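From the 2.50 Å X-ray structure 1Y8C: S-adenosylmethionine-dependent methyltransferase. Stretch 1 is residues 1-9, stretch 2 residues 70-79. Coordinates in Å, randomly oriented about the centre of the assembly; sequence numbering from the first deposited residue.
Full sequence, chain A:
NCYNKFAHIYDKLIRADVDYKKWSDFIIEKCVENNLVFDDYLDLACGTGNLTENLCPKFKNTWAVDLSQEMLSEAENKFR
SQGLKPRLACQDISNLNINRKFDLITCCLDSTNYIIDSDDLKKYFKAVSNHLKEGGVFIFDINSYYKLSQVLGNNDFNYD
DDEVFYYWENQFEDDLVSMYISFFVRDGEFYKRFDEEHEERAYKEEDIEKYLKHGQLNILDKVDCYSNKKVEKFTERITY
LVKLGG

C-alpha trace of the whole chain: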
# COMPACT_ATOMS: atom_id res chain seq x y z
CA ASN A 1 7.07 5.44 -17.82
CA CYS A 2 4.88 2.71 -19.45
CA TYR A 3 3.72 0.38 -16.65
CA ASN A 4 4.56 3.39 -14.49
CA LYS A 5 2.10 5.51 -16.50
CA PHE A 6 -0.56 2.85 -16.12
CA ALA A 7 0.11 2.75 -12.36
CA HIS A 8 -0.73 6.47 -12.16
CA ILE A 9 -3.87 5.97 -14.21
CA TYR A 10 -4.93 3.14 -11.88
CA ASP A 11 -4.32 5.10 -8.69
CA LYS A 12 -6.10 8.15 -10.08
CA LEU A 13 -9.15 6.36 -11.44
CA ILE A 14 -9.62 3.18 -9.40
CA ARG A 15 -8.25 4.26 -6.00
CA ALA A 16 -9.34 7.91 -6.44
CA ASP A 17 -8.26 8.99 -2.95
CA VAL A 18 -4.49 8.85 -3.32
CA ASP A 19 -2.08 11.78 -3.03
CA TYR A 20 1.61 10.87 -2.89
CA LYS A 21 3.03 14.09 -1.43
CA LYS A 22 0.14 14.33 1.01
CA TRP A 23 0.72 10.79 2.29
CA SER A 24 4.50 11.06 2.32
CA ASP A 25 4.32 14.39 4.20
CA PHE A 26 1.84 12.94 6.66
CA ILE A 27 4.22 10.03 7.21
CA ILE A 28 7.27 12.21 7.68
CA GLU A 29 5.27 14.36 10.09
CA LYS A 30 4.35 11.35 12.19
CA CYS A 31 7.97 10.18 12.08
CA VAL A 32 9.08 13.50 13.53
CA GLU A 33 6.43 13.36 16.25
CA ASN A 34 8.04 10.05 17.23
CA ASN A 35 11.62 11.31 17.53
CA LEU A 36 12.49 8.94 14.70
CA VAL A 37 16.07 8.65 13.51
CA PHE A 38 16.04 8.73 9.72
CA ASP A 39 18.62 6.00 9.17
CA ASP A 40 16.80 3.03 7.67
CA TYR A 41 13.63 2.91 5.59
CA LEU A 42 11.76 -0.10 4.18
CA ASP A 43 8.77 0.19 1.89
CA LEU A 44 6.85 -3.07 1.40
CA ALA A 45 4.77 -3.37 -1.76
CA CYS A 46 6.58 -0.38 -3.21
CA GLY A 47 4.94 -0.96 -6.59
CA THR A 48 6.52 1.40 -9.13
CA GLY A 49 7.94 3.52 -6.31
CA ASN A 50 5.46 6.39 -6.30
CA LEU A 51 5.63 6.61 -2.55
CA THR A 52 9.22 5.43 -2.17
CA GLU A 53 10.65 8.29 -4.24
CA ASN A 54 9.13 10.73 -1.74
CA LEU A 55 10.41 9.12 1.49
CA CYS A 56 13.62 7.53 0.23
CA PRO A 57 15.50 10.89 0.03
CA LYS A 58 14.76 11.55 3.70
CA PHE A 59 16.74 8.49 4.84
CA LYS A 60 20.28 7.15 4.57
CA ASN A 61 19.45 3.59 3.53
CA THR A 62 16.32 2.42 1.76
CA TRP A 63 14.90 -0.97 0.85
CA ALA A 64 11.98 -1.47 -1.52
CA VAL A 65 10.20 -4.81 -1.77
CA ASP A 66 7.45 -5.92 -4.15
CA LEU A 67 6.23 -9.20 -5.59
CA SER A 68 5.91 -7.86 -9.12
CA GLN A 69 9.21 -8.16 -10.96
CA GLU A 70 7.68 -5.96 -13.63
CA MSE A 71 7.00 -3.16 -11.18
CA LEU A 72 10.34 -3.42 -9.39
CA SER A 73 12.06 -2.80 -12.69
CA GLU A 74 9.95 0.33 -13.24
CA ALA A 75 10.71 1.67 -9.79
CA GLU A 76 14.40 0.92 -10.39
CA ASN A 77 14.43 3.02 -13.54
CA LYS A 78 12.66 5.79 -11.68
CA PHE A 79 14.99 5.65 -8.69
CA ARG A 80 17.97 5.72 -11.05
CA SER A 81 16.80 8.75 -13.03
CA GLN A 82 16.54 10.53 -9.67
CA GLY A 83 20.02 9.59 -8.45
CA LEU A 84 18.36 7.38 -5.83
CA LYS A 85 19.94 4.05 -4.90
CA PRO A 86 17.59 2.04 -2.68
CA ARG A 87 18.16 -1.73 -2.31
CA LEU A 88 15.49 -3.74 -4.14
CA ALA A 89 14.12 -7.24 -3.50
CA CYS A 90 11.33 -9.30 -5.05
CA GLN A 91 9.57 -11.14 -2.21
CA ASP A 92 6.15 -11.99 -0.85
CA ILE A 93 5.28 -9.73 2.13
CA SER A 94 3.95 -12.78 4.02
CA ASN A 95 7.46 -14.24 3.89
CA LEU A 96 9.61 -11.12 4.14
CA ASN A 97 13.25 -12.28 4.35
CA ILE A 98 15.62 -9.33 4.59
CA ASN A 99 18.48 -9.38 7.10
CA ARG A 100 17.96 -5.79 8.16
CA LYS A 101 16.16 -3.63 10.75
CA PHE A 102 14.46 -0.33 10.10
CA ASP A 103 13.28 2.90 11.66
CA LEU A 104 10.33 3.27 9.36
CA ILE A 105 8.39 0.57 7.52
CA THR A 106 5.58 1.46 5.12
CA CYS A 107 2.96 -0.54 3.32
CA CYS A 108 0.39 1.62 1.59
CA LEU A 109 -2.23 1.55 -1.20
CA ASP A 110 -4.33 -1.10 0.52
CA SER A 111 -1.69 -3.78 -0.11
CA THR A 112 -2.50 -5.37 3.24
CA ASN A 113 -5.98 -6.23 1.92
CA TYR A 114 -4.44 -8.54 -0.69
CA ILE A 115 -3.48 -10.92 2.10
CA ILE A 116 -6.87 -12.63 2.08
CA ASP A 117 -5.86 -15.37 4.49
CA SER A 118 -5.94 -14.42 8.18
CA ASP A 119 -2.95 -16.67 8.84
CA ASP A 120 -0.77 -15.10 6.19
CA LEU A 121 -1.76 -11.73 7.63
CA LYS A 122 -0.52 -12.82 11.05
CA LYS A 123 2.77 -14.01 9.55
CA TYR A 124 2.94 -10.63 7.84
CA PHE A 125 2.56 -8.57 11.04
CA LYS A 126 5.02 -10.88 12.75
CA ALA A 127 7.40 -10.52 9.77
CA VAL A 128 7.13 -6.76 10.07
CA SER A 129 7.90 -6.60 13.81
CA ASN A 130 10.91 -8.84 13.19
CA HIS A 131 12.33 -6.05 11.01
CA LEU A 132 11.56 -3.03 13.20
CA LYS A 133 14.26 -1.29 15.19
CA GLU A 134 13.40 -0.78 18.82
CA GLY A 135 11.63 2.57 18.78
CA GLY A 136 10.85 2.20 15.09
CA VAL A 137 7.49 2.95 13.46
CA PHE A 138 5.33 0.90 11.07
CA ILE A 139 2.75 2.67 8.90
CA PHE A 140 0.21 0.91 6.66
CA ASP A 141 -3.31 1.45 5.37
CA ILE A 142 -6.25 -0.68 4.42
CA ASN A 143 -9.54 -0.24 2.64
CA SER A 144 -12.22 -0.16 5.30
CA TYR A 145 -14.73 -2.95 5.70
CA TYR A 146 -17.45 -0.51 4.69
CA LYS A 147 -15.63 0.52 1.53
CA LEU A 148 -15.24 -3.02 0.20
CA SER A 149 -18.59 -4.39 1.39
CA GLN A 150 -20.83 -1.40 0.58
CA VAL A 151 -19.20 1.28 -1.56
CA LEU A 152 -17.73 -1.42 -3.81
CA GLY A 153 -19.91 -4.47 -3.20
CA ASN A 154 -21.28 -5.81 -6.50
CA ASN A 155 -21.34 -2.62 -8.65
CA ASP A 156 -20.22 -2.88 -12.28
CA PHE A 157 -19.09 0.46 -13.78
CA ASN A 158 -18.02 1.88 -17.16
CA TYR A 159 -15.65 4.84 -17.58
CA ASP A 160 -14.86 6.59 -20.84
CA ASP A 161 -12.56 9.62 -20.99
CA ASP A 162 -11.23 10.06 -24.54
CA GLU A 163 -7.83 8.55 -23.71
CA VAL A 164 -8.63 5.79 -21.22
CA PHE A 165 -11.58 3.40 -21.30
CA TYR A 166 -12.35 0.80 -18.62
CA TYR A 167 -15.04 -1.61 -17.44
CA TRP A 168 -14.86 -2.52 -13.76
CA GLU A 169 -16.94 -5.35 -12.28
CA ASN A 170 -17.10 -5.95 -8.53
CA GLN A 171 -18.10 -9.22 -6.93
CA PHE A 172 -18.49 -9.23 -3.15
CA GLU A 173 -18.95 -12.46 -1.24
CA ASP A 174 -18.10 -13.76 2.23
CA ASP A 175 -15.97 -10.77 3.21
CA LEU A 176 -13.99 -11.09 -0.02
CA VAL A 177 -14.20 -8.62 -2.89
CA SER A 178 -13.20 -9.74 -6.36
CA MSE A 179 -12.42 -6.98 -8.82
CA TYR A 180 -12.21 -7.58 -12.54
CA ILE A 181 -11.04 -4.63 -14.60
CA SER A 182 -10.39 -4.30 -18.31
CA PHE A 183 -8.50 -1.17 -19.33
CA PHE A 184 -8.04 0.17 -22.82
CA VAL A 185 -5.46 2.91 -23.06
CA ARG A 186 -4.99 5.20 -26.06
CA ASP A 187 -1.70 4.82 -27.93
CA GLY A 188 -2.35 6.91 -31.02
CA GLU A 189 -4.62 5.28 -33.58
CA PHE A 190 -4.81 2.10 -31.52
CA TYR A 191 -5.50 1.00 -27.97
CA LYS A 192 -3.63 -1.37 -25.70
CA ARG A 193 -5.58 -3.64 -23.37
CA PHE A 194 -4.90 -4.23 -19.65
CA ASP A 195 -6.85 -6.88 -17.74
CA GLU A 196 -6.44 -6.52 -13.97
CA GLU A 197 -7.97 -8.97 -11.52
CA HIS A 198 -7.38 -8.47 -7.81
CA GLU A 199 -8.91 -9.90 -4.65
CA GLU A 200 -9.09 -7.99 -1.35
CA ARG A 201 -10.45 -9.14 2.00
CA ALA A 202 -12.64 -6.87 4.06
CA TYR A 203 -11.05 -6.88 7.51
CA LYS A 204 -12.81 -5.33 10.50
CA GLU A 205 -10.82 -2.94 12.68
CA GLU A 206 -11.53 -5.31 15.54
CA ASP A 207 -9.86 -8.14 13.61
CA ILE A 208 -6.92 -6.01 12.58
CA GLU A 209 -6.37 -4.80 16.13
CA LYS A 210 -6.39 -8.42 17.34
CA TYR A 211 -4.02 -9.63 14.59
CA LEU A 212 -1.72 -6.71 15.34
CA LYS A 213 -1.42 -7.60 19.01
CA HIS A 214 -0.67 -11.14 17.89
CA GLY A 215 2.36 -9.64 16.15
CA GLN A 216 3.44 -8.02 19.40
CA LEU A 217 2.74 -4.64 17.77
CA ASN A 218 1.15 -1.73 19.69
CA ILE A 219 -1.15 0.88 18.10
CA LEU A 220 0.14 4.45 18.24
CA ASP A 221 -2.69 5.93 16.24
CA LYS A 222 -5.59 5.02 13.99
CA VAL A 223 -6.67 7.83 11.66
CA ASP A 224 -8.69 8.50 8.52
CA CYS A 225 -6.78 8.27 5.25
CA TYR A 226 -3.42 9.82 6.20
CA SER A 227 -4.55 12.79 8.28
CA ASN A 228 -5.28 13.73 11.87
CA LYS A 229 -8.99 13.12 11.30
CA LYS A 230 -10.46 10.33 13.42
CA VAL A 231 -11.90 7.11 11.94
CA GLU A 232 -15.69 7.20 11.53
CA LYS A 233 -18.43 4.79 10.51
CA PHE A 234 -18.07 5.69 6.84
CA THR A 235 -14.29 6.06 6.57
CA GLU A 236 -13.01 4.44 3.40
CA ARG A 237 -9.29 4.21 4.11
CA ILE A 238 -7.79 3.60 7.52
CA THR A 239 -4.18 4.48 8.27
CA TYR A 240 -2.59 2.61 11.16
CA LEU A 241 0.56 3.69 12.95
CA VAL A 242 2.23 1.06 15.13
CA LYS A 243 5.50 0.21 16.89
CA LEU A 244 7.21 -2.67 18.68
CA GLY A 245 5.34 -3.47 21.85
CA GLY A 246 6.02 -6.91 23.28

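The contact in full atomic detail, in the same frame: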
# COMPACT_ATOMS: atom_id res chain seq x y z
N ASN A 1 8.37 4.78 -18.14
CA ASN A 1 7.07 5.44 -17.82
C ASN A 1 5.87 4.76 -18.51
O ASN A 1 4.85 5.41 -18.78
CB ASN A 1 7.16 6.93 -18.19
CG ASN A 1 5.95 7.74 -17.71
OD1 ASN A 1 4.99 7.95 -18.46
ND2 ASN A 1 6.01 8.19 -16.46
N CYS A 2 5.97 3.46 -18.80
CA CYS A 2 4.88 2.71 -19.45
C CYS A 2 4.00 2.12 -18.35
O CYS A 2 2.92 2.65 -18.06
CB CYS A 2 5.46 1.59 -20.34
SG CYS A 2 4.26 0.73 -21.46
N TYR A 3 4.45 1.02 -17.74
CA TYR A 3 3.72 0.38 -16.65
C TYR A 3 3.60 1.41 -15.52
O TYR A 3 2.68 1.36 -14.71
CB TYR A 3 4.48 -0.86 -16.16
CG TYR A 3 3.84 -1.48 -15.07
N ASN A 4 4.55 2.34 -15.49
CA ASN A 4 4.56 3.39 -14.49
C ASN A 4 3.39 4.34 -14.80
O ASN A 4 2.67 4.77 -13.89
CB ASN A 4 5.90 4.15 -14.52
CG ASN A 4 5.93 5.34 -13.56
OD1 ASN A 4 5.61 5.21 -12.37
ND2 ASN A 4 6.33 6.50 -14.07
N LYS A 5 3.19 4.63 -16.08
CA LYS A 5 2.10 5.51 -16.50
C LYS A 5 0.78 4.88 -16.11
O LYS A 5 -0.10 5.52 -15.53
CB LYS A 5 2.14 5.71 -18.02
CG LYS A 5 1.19 6.78 -18.56
CD LYS A 5 1.00 6.63 -20.07
CE LYS A 5 0.29 5.31 -20.40
NZ LYS A 5 0.22 4.98 -21.86
N PHE A 6 0.64 3.60 -16.43
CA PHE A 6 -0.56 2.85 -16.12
C PHE A 6 -0.83 2.86 -14.61
O PHE A 6 -1.97 2.99 -14.16
CB PHE A 6 -0.42 1.41 -16.62
CG PHE A 6 -1.62 0.55 -16.33
CD1 PHE A 6 -2.84 0.79 -16.98
CD2 PHE A 6 -1.57 -0.44 -15.36
CE1 PHE A 6 -3.97 0.05 -16.65
CE2 PHE A 6 -2.69 -1.18 -15.04
CZ PHE A 6 -3.89 -0.94 -15.68
N ALA A 7 0.24 2.73 -13.82
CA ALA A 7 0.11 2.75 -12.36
C ALA A 7 -0.54 4.06 -11.89
O ALA A 7 -1.34 4.07 -10.95
CB ALA A 7 1.48 2.57 -11.71
N HIS A 8 -0.17 5.17 -12.52
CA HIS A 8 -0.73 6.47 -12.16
C HIS A 8 -2.20 6.47 -12.53
O HIS A 8 -3.05 6.87 -11.74
CB HIS A 8 0.00 7.60 -12.89
CG HIS A 8 1.41 7.82 -12.43
ND1 HIS A 8 1.72 8.20 -11.14
CD2 HIS A 8 2.59 7.70 -13.07
CE1 HIS A 8 3.03 8.31 -11.01
NE2 HIS A 8 3.58 8.01 -12.17
N ILE A 9 -2.49 6.02 -13.74
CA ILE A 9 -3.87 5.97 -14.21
C ILE A 9 -4.72 5.19 -13.21
O ILE A 9 -5.78 5.64 -12.79
CB ILE A 9 -3.96 5.30 -15.59
CG1 ILE A 9 -3.16 6.11 -16.61
CG2 ILE A 9 -5.43 5.19 -16.01
CD1 ILE A 9 -3.05 5.46 -17.98
N GLU A 70 7.94 -6.99 -12.65
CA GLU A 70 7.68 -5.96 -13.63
C GLU A 70 7.71 -4.57 -13.00
O GLU A 70 8.35 -3.65 -13.52
CB GLU A 70 6.32 -6.21 -14.29
CG GLU A 70 6.31 -5.99 -15.79
CD GLU A 70 5.01 -6.47 -16.43
OE1 GLU A 70 3.95 -5.91 -16.08
OE2 GLU A 70 5.06 -7.40 -17.27
N MSE A 71 7.05 -4.43 -11.87
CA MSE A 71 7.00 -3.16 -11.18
C MSE A 71 8.34 -2.77 -10.57
O MSE A 71 8.71 -1.60 -10.61
CB MSE A 71 5.95 -3.22 -10.08
CG MSE A 71 4.65 -3.78 -10.56
SE MSE A 71 3.21 -2.68 -9.98
CE MSE A 71 2.98 -1.75 -11.67
N LEU A 72 9.06 -3.73 -10.00
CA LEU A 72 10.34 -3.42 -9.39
C LEU A 72 11.24 -2.76 -10.40
O LEU A 72 11.92 -1.77 -10.11
CB LEU A 72 11.01 -4.69 -8.87
CG LEU A 72 10.71 -5.04 -7.42
CD1 LEU A 72 11.59 -6.21 -7.03
CD2 LEU A 72 10.97 -3.84 -6.51
N SER A 73 11.25 -3.32 -11.60
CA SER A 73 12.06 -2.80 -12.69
C SER A 73 11.69 -1.33 -12.97
O SER A 73 12.57 -0.48 -13.12
CB SER A 73 11.84 -3.66 -13.94
OG SER A 73 12.65 -3.20 -15.01
N GLU A 74 10.39 -1.04 -13.01
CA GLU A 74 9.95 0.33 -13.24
C GLU A 74 10.51 1.24 -12.15
O GLU A 74 11.16 2.23 -12.44
CB GLU A 74 8.43 0.44 -13.24
CG GLU A 74 7.78 0.02 -14.54
CD GLU A 74 8.22 0.90 -15.71
OE1 GLU A 74 9.38 0.79 -16.14
OE2 GLU A 74 7.39 1.72 -16.17
N ALA A 75 10.24 0.88 -10.91
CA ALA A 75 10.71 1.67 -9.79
C ALA A 75 12.22 1.88 -9.89
O ALA A 75 12.71 2.97 -9.65
CB ALA A 75 10.36 0.98 -8.48
N GLU A 76 12.95 0.83 -10.25
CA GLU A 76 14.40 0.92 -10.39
C GLU A 76 14.79 1.99 -11.40
O GLU A 76 15.71 2.78 -11.16
CB GLU A 76 14.99 -0.42 -10.80
CG GLU A 76 16.50 -0.39 -10.94
CD GLU A 76 17.08 -1.78 -11.10
OE1 GLU A 76 16.84 -2.42 -12.16
OE2 GLU A 76 17.79 -2.23 -10.16
N ASN A 77 14.11 2.02 -12.54
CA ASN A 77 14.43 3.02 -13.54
C ASN A 77 14.15 4.41 -13.00
O ASN A 77 14.91 5.36 -13.23
CB ASN A 77 13.63 2.77 -14.81
CG ASN A 77 13.91 1.40 -15.39
OD1 ASN A 77 15.07 1.00 -15.51
ND2 ASN A 77 12.85 0.68 -15.74
N LYS A 78 13.04 4.53 -12.28
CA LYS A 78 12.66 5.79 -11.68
C LYS A 78 13.71 6.21 -10.66
O LYS A 78 14.27 7.29 -10.74
CB LYS A 78 11.30 5.63 -11.01
CG LYS A 78 10.83 6.84 -10.21
CD LYS A 78 9.43 6.61 -9.67
CE LYS A 78 8.45 6.32 -10.80
NZ LYS A 78 7.11 6.08 -10.24
N PHE A 79 13.99 5.34 -9.70
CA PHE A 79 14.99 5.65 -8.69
C PHE A 79 16.29 6.11 -9.34
O PHE A 79 16.89 7.10 -8.92
CB PHE A 79 15.23 4.44 -7.80
CG PHE A 79 14.01 3.99 -7.05
CD1 PHE A 79 13.88 2.67 -6.64
CD2 PHE A 79 13.00 4.90 -6.73
CE1 PHE A 79 12.77 2.25 -5.92
CE2 PHE A 79 11.89 4.50 -6.01
CZ PHE A 79 11.77 3.17 -5.60

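This is a small, largely polar contact in which the first turn of one helix sits nearly at right angles across the side of another, held by a glutamate that reaches the start of that helix and a lysine that grips an asparagine side chain.

The helix of residues 3-9 and the helix of residues 70-79 cross at -101°, with their axes 10.2 Å apart at closest approach. At such a steep angle two helices share one crossing point rather than a long seam, and the contact buries just 340 Å² in all. The point of nearest backbone approach is Asn4 against Glu74, whose CA atoms lie 6.3 Å apart. From there the second helix offers Met71, Glu74 and Lys78, spaced three and four residues apart and so placed along one side of it.

Glu74 is the centre of the arrangement. Its CA-to-CB bond points toward the first stretch, and with chi1 and chi2 both m the side chain folds so that OE2 arrives among the first backbone nitrogens. Asn4 N donates a hydrogen bond to Glu74 OE2 at 3.0 Å, and Tyr3 N lies 3.4 Å from the same oxygen. The chemistry is apt: the opening turn of a helix has amide groups with no carbonyl of a preceding turn to receive them, and a carboxylate supplies both an acceptor and a negative charge. The chain's first modelled nitrogen, Asn1 N, adds a long salt bridge to Glu74 OE2 at 3.8 Å. On the other carboxylate oxygen, a weak hydrogen bond from Asn77 ND2 to Glu74 OE1 spans 3.5 Å within the second helix.

One turn on from Glu74, the CA-to-CB bond of Lys78 points toward the first stretch; chi1, chi2 and chi4 are t and chi3 is m, and Lys78 NZ donates a hydrogen bond of 2.7 Å to Asn4 OD1. Asn4 is buried, and it is bonded twice across the contact, through its backbone to Glu74 and through its side chain to Lys78. Having a partner for a buried amide oxygen is the rule to read here. His8, one helical turn after Asn4, brings its ring close as well, with NE2 4.5 Å from Lys78 NZ.

The apolar part is modest. Tyr3 CG meets the methyl CE of Met71, a selenomethionine, at 3.5 Å, while Tyr3 CB packs 3.8 Å from Glu74 CG, the aliphatic portion of the acid. The tyrosine ring beyond CG is not modelled, so the full extent of this patch remains open.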